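PlaB phospholipase (Legionella pneumophila, PDB 6ZTI) is a virulence-associated phospholipase with an alpha/beta hydrolase domain, probably hydrolysing phospholipids, whose activity is controlled by tetramerization mediated by NAD(H). Local coordinates at residues B[343-348]-B[413-418]; B[362-367]-B[371-376]; B[438-441]-B[446-449]. All blocks are in the same frame, centred on the assembly; numbering follows the deposited sequence. Where two conformers were deposited one is given.

Contact 1. Residues B[343-348]-B[413-418]; sequences IIFRLI and LGFRVK
Phe-345 turns the edge of its ring onto a face of Phe-415, with CE1 of Phe-345 lying 3.8 Å above the plane of the Phe-415 ring and over its centre. The planes stand at 81° and the centroids are 5.2 Å apart, a T-shaped pair in which Phe-345 gives the edge and Phe-415 the face. CG2 of Ile-343, two residues back on the same strand, lies over one face of the Phe-345 ring, toward its rim. Each phenylalanine has its CG anti to the carbonyl carbon, and the second torsion of Phe-415, -48°, turns its ring to present that face. Ile-343 adds its far methyl, CD1, at 4.4 Å from CE1 of Phe-415, approaching obliquely. At the other end of the contact Leu-347 and Val-417 meet tip to tip, CD2 of Leu-347 being 3.9 Å from CG1 of Val-417.

The residues from both strands that touch are odd-numbered, as the alternation of strand side chains requires; the even-numbered Arg-346 and Arg-416 make salt bridges to Glu-456 and Asp-435, respectively. With the segment axes 10.5 Å apart at closest approach and no hydrogen bond joining them, the two strands, members of one mixed sheet but not neighbours in it, face each other through their side chains. Leu-360 and Leu-362 of strand 358-364 pack beside the two rings. The chemistry is thus wholly apolar: cohesion comes from the aromatic pair and methyl contacts, in a buried layer that backs the leucines of the dinucleotide site.

Contact 2. Residues B[362-367]-B[371-376]; sequences LTAGPQ and QALPAG. With SND (thionicotinamide-adenine-dinucleotide), chain J.
The loop that leaves strand 358-364 and returns toward strand 378-383 forms part of a thio-NAD pocket, and here its two limbs close on each other through Leu-362, Ala-364, Ala-372 and Leu-373. Leu-373 reaches across with CD2, which lies 3.5 Å from O of Leu-362 and also packs on the CB atoms of Leu-362 and Ala-364. Its CG is anti to the carbonyl carbon (chi1 -83°), and the branch beyond comes nearer the strand than the CB does. The methyl of Ala-372 sits 3.5 Å from O of Ala-364.

Around this apolar seam the backbone reads the ligand. Leu-362 N donates to adenine N1A at 2.9 Å, while adenine N6A donates back to Leu-362 O, also at 2.9 Å. On the other limb, Leu-373 N donates to ribose O3D at 3.0 Å and Gly-376 N to phosphate O2N at 2.9 Å, the latter nearly straight at 170°. Gln-371, bent at its second torsion (chi2 -78°), brings OE1 to accept a hydrogen bond from the thioamide N7N at 2.9 Å, and its NE2 donates to Tyr-205 O of the second subunit. Arg-333 of that subunit also bonds to the carbonyls of Gln-371 and Leu-373.

The paired bonds at Leu-362 match the donor and acceptor of an adenine edge, and the remaining bonds follow the molecule from phosphate to thionicotinamide. Because a second subunit grips the same loop and its Tyr-205, Ala-207 and Arg-202 hydrogen-bond the ligand, the geometry suggests that dinucleotide binding and subunit association are coupled, consistent with NAD(H)-mediated tetramerization.

Contact 3. Residues B[438-441]-B[446-449]; sequences SSLA and ILHP
Leu-440 meets Leu-447 by the end of its side chain. From CB, the chain runs to CG, set anti to the carbonyl carbon (chi1 -78°), and then branches; CD2 comes to 4.0 Å from CB of Leu-447. Beyond these segments the same side chain packs on Leu-413 and on Ile-404 of helix 397-404, while Leu-447 touches Leu-413 and Tyr-397.

Nearer the strand end, Ser-438 has OG anti to its backbone N (chi1 -167°), and this oxygen lies 4.2 Å from CG2 of Ile-446. The polar link between the limbs is a water: it is 2.8 Å from Ser-438 OG and accepts from Ile-446 N at 3.1 Å. Probably it also donates to Ser-439 O, though at 2.5 Å that bond is short and less certain. The water thus satisfies groups on both limbs where no direct hydrogen bond joins them. Leu-447 N, by contrast, is buried here without a partner in the model.

Ser-439 OG accepts from Ala-441 N at 2.9 Å and 162°, an ST turn that bends the chain as strand 429-439 ends. Apolar contact and a bridging water together close the long connection of a beta hairpin formed by strands 429-439 and 452-463, consecutive antiparallel neighbours in the mixed sheet.

Overall arrangement
From the N terminus, the chain passes the parallel sheet of six strands before reaching strand 340-349, the first half of contact 1. Contact 2 then opens and closes in the loop after strand 358-364, so it falls wholly within the longer excursion that contact 1 completes at strand 412-419. Contact 3 follows in series, between strands 429-439 and 452-463. Strand 412-419 links all three: its neighbours in the mixed sheet are strand 358-364, bearing contact 2, and strand 429-439, bearing contact 3. Contacts 2 and 3 do not touch each other. Contact 2 carries the dinucleotide pocket and its interface with a second subunit, while contacts 1 and 3 tie together strands and a connection of the mixed sheet.

Contact 1. Residues B[343-348]-B[413-418]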
loop_
_atom_site.group_PDB
_atom_site.type_symbol
_atom_site.label_atom_id
_atom_site.label_comp_id
_atom_site.label_asym_id
_atom_site.label_seq_id
_atom_site.Cartn_x
_atom_site.Cartn_y
_atom_site.Cartn_z
ATOM N N ILE B 343 13.099 -14.817 20.829
ATOM C CA ILE B 343 13.100 -15.778 19.745
ATOM C C ILE B 343 12.836 -15.007 18.468
ATOM O O ILE B 343 11.875 -14.232 18.394
ATOM C CB ILE B 343 12.039 -16.871 19.946
ATOM C CG1 ILE B 343 12.111 -17.451 21.357
ATOM C CG2 ILE B 343 12.225 -17.968 18.875
ATOM C CD1 ILE B 343 11.117 -18.582 21.586
ATOM N N ILE B 344 13.693 -15.192 17.475
ATOM C CA ILE B 344 13.468 -14.650 16.138
ATOM C C ILE B 344 13.167 -15.844 15.240
ATOM O O ILE B 344 14.040 -16.689 15.016
ATOM C CB ILE B 344 14.675 -13.851 15.621
ATOM C CG1 ILE B 344 15.020 -12.714 16.579
ATOM C CG2 ILE B 344 14.373 -13.248 14.212
ATOM C CD1 ILE B 344 16.390 -12.085 16.319
ATOM N N PHE B 345 11.939 -15.925 14.735
ATOM C CA PHE B 345 11.546 -17.006 13.839
ATOM C C PHE B 345 11.711 -16.564 12.396
ATOM O O PHE B 345 11.333 -15.448 12.021
ATOM C CB PHE B 345 10.092 -17.450 14.043
ATOM C CG PHE B 345 9.798 -18.043 15.395
ATOM C CD1 PHE B 345 9.952 -19.391 15.627
ATOM C CD2 PHE B 345 9.303 -17.251 16.410
ATOM C CE1 PHE B 345 9.659 -19.921 16.858
ATOM C CE2 PHE B 345 9.018 -17.773 17.642
ATOM C CZ PHE B 345 9.188 -19.106 17.867
ATOM N N ARG B 346 12.275 -17.459 11.596
ATOM C CA ARG B 346 12.391 -17.305 10.158
ATOM C C ARG B 346 11.702 -18.495 9.520
ATOM O O ARG B 346 12.145 -19.635 9.698
ATOM C CB ARG B 346 13.849 -17.239 9.733
ATOM C CG ARG B 346 14.016 -16.939 8.275
ATOM C CD ARG B 346 15.430 -17.193 7.828
ATOM N NE ARG B 346 15.660 -16.663 6.492
ATOM C CZ ARG B 346 16.639 -17.067 5.697
ATOM N NH1 ARG B 346 17.483 -18.010 6.107
ATOM N NH2 ARG B 346 16.780 -16.518 4.501
ATOM N N LEU B 347 10.629 -18.229 8.789
ATOM C CA LEU B 347 9.808 -19.259 8.165
ATOM C C LEU B 347 10.035 -19.271 6.662
ATOM O O LEU B 347 9.692 -18.306 5.968
ATOM C CB LEU B 347 8.333 -19.010 8.468
ATOM C CG LEU B 347 7.464 -20.125 9.041
ATOM C CD1 LEU B 347 7.905 -21.503 8.559
ATOM C CD2 LEU B 347 7.457 -20.034 10.561
ATOM N N ILE B 348 10.552 -20.386 6.150
ATOM C CA ILE B 348 10.855 -20.547 4.739
ATOM C C ILE B 348 10.364 -21.915 4.282
ATOM O O ILE B 348 9.872 -22.724 5.078
ATOM C CB ILE B 348 12.362 -20.393 4.449
ATOM C CG1 ILE B 348 13.162 -21.339 5.343
ATOM C CG2 ILE B 348 12.808 -18.947 4.698
ATOM C CD1 ILE B 348 14.641 -21.415 4.988
ATOM N N LEU B 413 8.629 -28.269 26.177
ATOM C CA LEU B 413 8.402 -27.051 25.421
ATOM C C LEU B 413 8.581 -27.380 23.950
ATOM O O LEU B 413 9.539 -28.060 23.580
ATOM C CB LEU B 413 9.373 -25.934 25.811
ATOM C CG LEU B 413 9.253 -24.645 24.999
ATOM C CD1 LEU B 413 7.913 -23.996 25.224
ATOM C CD2 LEU B 413 10.385 -23.684 25.395
ATOM N N GLY B 414 7.687 -26.858 23.116
ATOM C CA GLY B 414 7.748 -27.137 21.700
ATOM C C GLY B 414 7.196 -26.014 20.847
ATOM O O GLY B 414 6.722 -24.988 21.345
ATOM N N PHE B 415 7.310 -26.213 19.533
ATOM C CA PHE B 415 6.738 -25.335 18.525
ATOM C C PHE B 415 5.783 -26.122 17.642
ATOM O O PHE B 415 6.016 -27.293 17.340
ATOM C CB PHE B 415 7.796 -24.729 17.596
ATOM C CG PHE B 415 8.868 -23.981 18.291
ATOM C CD1 PHE B 415 8.567 -23.055 19.259
ATOM C CD2 PHE B 415 10.189 -24.179 17.943
ATOM C CE1 PHE B 415 9.560 -22.350 19.883
ATOM C CE2 PHE B 415 11.192 -23.473 18.576
ATOM C CZ PHE B 415 10.874 -22.565 19.548
ATOM N N ARG B 416 4.731 -25.454 17.187
ATOM C CA ARG B 416 3.893 -25.967 16.119
ATOM C C ARG B 416 3.688 -24.840 15.115
ATOM O O ARG B 416 3.355 -23.709 15.498
ATOM C CB ARG B 416 2.560 -26.491 16.653
ATOM C CG ARG B 416 1.555 -26.765 15.570
ATOM C CD ARG B 416 0.284 -27.471 16.091
ATOM N NE ARG B 416 0.420 -28.933 16.081
ATOM C CZ ARG B 416 -0.592 -29.799 15.976
ATOM N NH1 ARG B 416 -1.845 -29.366 15.862
ATOM N NH2 ARG B 416 -0.348 -31.109 15.964
ATOM N N VAL B 417 3.925 -25.140 13.843
ATOM C CA VAL B 417 3.799 -24.177 12.760
ATOM C C VAL B 417 2.773 -24.721 11.785
ATOM O O VAL B 417 2.931 -25.831 11.260
ATOM C CB VAL B 417 5.127 -23.923 12.039
ATOM C CG1 VAL B 417 4.895 -22.978 10.872
ATOM C CG2 VAL B 417 6.139 -23.357 12.986
ATOM N N LYS B 418 1.729 -23.944 11.553
ATOM C CA LYS B 418 0.698 -24.242 10.568
ATOM C C LYS B 418 0.815 -23.190 9.471
ATOM O O LYS B 418 0.486 -22.023 9.696
ATOM C CB LYS B 418 -0.678 -24.221 11.232
ATOM C CG LYS B 418 -1.850 -24.644 10.356
ATOM C CD LYS B 418 -3.155 -24.492 11.132
ATOM C CE LYS B 418 -4.373 -24.756 10.261
ATOM N NZ LYS B 418 -5.562 -23.951 10.672
#

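Contact 2. Residues B[362-367]-B[371-376]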
loop_
_atom_site.group_PDB
_atom_site.type_symbol
_atom_site.label_atom_id
_atom_site.label_comp_id
_atom_site.label_asym_id
_atom_site.label_seq_id
_atom_site.Cartn_x
_atom_site.Cartn_y
_atom_site.Cartn_z
ATOM N N LEU B 362 3.717 -21.766 20.409
ATOM C CA LEU B 362 4.430 -22.430 21.482
ATOM C C LEU B 362 3.538 -23.517 22.079
ATOM O O LEU B 362 2.317 -23.372 22.146
ATOM C CB LEU B 362 4.808 -21.422 22.568
ATOM C CG LEU B 362 5.919 -20.394 22.317
ATOM C CD1 LEU B 362 7.284 -20.950 22.662
ATOM C CD2 LEU B 362 5.916 -19.905 20.900
ATOM N N THR B 363 4.152 -24.613 22.515
ATOM C CA THR B 363 3.411 -25.698 23.135
ATOM C C THR B 363 4.136 -26.152 24.394
ATOM O O THR B 363 5.355 -26.007 24.511
ATOM C CB THR B 363 3.252 -26.875 22.198
ATOM O OG1 THR B 363 4.547 -27.363 21.837
ATOM C CG2 THR B 363 2.485 -26.470 20.933
ATOM N N ALA B 364 3.381 -26.731 25.319
ATOM C CA ALA B 364 3.939 -27.136 26.601
ATOM C C ALA B 364 3.047 -28.205 27.212
ATOM O O ALA B 364 1.995 -28.552 26.675
ATOM C CB ALA B 364 4.082 -25.937 27.536
ATOM N N GLY B 365 3.474 -28.717 28.359
ATOM C CA GLY B 365 2.730 -29.739 29.044
ATOM C C GLY B 365 3.023 -31.106 28.464
ATOM O O GLY B 365 3.707 -31.241 27.446
ATOM N N PRO B 366 2.494 -32.152 29.102
ATOM C CA PRO B 366 2.755 -33.516 28.623
ATOM C C PRO B 366 2.247 -33.775 27.230
ATOM O O PRO B 366 2.740 -34.692 26.566
ATOM C CB PRO B 366 2.013 -34.391 29.639
ATOM C CG PRO B 366 1.734 -33.508 30.808
ATOM C CD PRO B 366 1.574 -32.142 30.252
ATOM N N GLN B 367 1.258 -33.021 26.771
ATOM C CA GLN B 367 0.666 -33.244 25.464
ATOM C C GLN B 367 1.089 -32.190 24.450
ATOM O O GLN B 367 0.519 -32.142 23.362
ATOM C CB GLN B 367 -0.859 -33.282 25.591
ATOM C CG GLN B 367 -1.374 -34.122 26.770
ATOM C CD GLN B 367 -0.872 -35.550 26.740
ATOM O OE1 GLN B 367 -0.517 -36.075 25.684
ATOM N NE2 GLN B 367 -0.836 -36.189 27.905
ATOM N N GLN B 371 -2.292 -24.479 24.759
ATOM C CA GLN B 371 -3.041 -23.919 25.870
ATOM C C GLN B 371 -2.335 -24.066 27.214
ATOM O O GLN B 371 -2.833 -23.551 28.219
ATOM C CB GLN B 371 -4.414 -24.603 25.954
ATOM C CG GLN B 371 -5.214 -24.622 24.643
ATOM C CD GLN B 371 -5.888 -23.299 24.343
ATOM O OE1 GLN B 371 -6.158 -22.518 25.242
ATOM N NE2 GLN B 371 -6.164 -23.044 23.069
ATOM N N ALA B 372 -1.190 -24.734 27.266
ATOM C CA ALA B 372 -0.574 -25.084 28.539
ATOM C C ALA B 372 0.619 -24.207 28.927
ATOM O O ALA B 372 1.310 -24.529 29.895
ATOM C CB ALA B 372 -0.135 -26.544 28.513
ATOM N N LEU B 373 0.888 -23.115 28.218
ATOM C CA LEU B 373 2.038 -22.303 28.598
ATOM C C LEU B 373 1.839 -21.719 30.002
ATOM O O LEU B 373 0.716 -21.412 30.397
ATOM C CB LEU B 373 2.249 -21.179 27.595
ATOM C CG LEU B 373 3.024 -21.511 26.312
ATOM C CD1 LEU B 373 4.480 -21.690 26.655
ATOM C CD2 LEU B 373 2.541 -22.770 25.632
ATOM N N PRO B 374 2.906 -21.550 30.782
ATOM C CA PRO B 374 2.753 -20.876 32.082
ATOM C C PRO B 374 2.140 -19.492 31.917
ATOM O O PRO B 374 2.486 -18.756 30.995
ATOM C CB PRO B 374 4.186 -20.796 32.616
ATOM C CG PRO B 374 4.884 -21.943 31.969
ATOM C CD PRO B 374 4.281 -22.031 30.580
ATOM N N ALA B 375 1.208 -19.153 32.814
ATOM C CA ALA B 375 0.604 -17.825 32.812
ATOM C C ALA B 375 1.660 -16.754 33.058
ATOM O O ALA B 375 2.427 -16.840 34.017
ATOM C CB ALA B 375 -0.473 -17.737 33.885
ATOM N N GLY B 376 1.673 -15.726 32.211
ATOM C CA GLY B 376 2.685 -14.688 32.291
ATOM C C GLY B 376 3.932 -14.934 31.469
ATOM O O GLY B 376 4.893 -14.164 31.586
HETATM P PA SND J . -2.324 -14.849 26.729
HETATM O O1A SND J . -3.159 -16.037 26.333
HETATM O O2A SND J . -3.054 -13.616 27.126
HETATM O O5B SND J . -1.321 -14.499 25.510
HETATM C C5B SND J . -0.336 -13.453 25.527
HETATM C C4B SND J . 0.119 -13.293 24.096
HETATM O O4B SND J . 0.735 -14.517 23.626
HETATM C C3B SND J . -1.001 -13.016 23.106
HETATM O O3B SND J . -0.453 -12.325 22.003
HETATM C C2B SND J . -1.436 -14.419 22.701
HETATM O O2B SND J . -2.109 -14.404 21.448
HETATM C C1B SND J . -0.072 -15.110 22.623
HETATM N N9A SND J . -0.104 -16.550 22.849
HETATM C C8A SND J . -0.854 -17.238 23.767
HETATM N N7A SND J . -0.676 -18.537 23.737
HETATM C C5A SND J . 0.258 -18.718 22.726
HETATM C C6A SND J . 0.875 -19.866 22.197
HETATM N N6A SND J . 0.612 -21.105 22.611
HETATM N N1A SND J . 1.785 -19.694 21.209
HETATM C C2A SND J . 2.045 -18.454 20.782
HETATM N N3A SND J . 1.510 -17.300 21.190
HETATM C C4A SND J . 0.620 -17.500 22.173
HETATM O O3 SND J . -1.316 -15.178 27.913
HETATM P PN SND J . -1.354 -16.144 29.183
HETATM O O1N SND J . -2.716 -16.131 29.766
HETATM O O2N SND J . -0.195 -15.803 30.027
HETATM O O5D SND J . -1.148 -17.554 28.461
HETATM C C5D SND J . -0.761 -18.726 29.210
HETATM C C4D SND J . -1.327 -19.948 28.528
HETATM O O4D SND J . -2.753 -20.032 28.755
HETATM C C3D SND J . -1.151 -20.000 27.013
HETATM O O3D SND J . -0.938 -21.351 26.649
HETATM C C2D SND J . -2.507 -19.534 26.490
HETATM O O2D SND J . -2.770 -20.050 25.189
HETATM C C1D SND J . -3.422 -20.162 27.526
HETATM N N1N SND J . -4.749 -19.423 27.629
HETATM C C2N SND J . -5.883 -20.106 27.403
HETATM C C3N SND J . -7.107 -19.488 27.575
HETATM C C7N SND J . -8.381 -20.216 27.332
HETATM S S7N SND J . -9.849 -19.496 27.645
HETATM N N7N SND J . -8.289 -21.441 26.858
HETATM C C4N SND J . -7.126 -18.155 27.973
HETATM C C5N SND J . -5.942 -17.476 28.180
HETATM C C6N SND J . -4.752 -18.131 28.004
#

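Contact 3. Residues B[438-441]-B[446-449]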
loop_
_atom_site.group_PDB
_atom_site.type_symbol
_atom_site.label_atom_id
_atom_site.label_comp_id
_atom_site.label_asym_id
_atom_site.label_seq_id
_atom_site.Cartn_x
_atom_site.Cartn_y
_atom_site.Cartn_z
ATOM N N SER B 438 10.644 -30.318 22.326
ATOM C CA SER B 438 11.894 -30.117 23.028
ATOM C C SER B 438 11.621 -30.125 24.524
ATOM O O SER B 438 10.548 -30.533 24.981
ATOM C CB SER B 438 12.557 -28.812 22.581
ATOM O OG SER B 438 13.886 -28.796 23.034
ATOM N N SER B 439 12.611 -29.654 25.283
ATOM C CA SER B 439 12.575 -29.667 26.737
ATOM C C SER B 439 13.303 -28.436 27.257
ATOM O O SER B 439 14.250 -27.952 26.631
ATOM C CB SER B 439 13.220 -30.941 27.291
ATOM O OG SER B 439 13.178 -30.976 28.711
ATOM N N LEU B 440 12.847 -27.925 28.401
ATOM C CA LEU B 440 13.593 -26.940 29.174
ATOM C C LEU B 440 14.310 -27.568 30.362
ATOM O O LEU B 440 14.839 -26.844 31.209
ATOM C CB LEU B 440 12.671 -25.819 29.672
ATOM C CG LEU B 440 12.242 -24.727 28.681
ATOM C CD1 LEU B 440 11.522 -23.610 29.419
ATOM C CD2 LEU B 440 13.414 -24.157 27.881
ATOM N N ALA B 441 14.335 -28.897 30.450
ATOM C CA ALA B 441 14.964 -29.577 31.572
ATOM C C ALA B 441 16.357 -30.115 31.264
ATOM O O ALA B 441 17.047 -30.560 32.189
ATOM C CB ALA B 441 14.081 -30.733 32.055
ATOM N N ILE B 446 16.604 -24.774 24.088
ATOM C CA ILE B 446 16.678 -23.715 23.091
ATOM C C ILE B 446 16.535 -22.311 23.671
ATOM O O ILE B 446 16.832 -21.332 22.966
ATOM C CB ILE B 446 15.602 -23.941 22.015
ATOM C CG1 ILE B 446 14.201 -23.710 22.585
ATOM C CG2 ILE B 446 15.705 -25.356 21.464
ATOM C CD1 ILE B 446 13.108 -23.891 21.566
ATOM N N LEU B 447 16.079 -22.179 24.917
ATOM C CA LEU B 447 15.925 -20.893 25.581
ATOM C C LEU B 447 16.933 -20.762 26.708
ATOM O O LEU B 447 17.138 -21.703 27.482
ATOM C CB LEU B 447 14.537 -20.709 26.193
ATOM C CG LEU B 447 13.330 -20.673 25.288
ATOM C CD1 LEU B 447 12.118 -20.459 26.163
ATOM C CD2 LEU B 447 13.463 -19.587 24.247
ATOM N N HIS B 448 17.530 -19.580 26.809
ATOM C CA HIS B 448 18.417 -19.227 27.895
ATOM C C HIS B 448 18.068 -17.819 28.346
ATOM O O HIS B 448 17.699 -16.974 27.515
ATOM C CB HIS B 448 19.884 -19.272 27.477
ATOM C CG HIS B 448 20.311 -20.595 26.941
ATOM N ND1 HIS B 448 20.769 -21.609 27.753
ATOM C CD2 HIS B 448 20.342 -21.077 25.677
ATOM C CE1 HIS B 448 21.067 -22.662 27.013
ATOM N NE2 HIS B 448 20.823 -22.362 25.748
ATOM N N PRO B 449 18.170 -17.536 29.636
ATOM C CA PRO B 449 17.932 -16.171 30.093
ATOM C C PRO B 449 18.958 -15.225 29.501
ATOM O O PRO B 449 20.118 -15.585 29.314
ATOM C CB PRO B 449 18.055 -16.275 31.613
ATOM C CG PRO B 449 18.933 -17.499 31.840
ATOM C CD PRO B 449 18.568 -18.435 30.739
HETATM O O HOH W 1 14.035 -26.487 24.652
#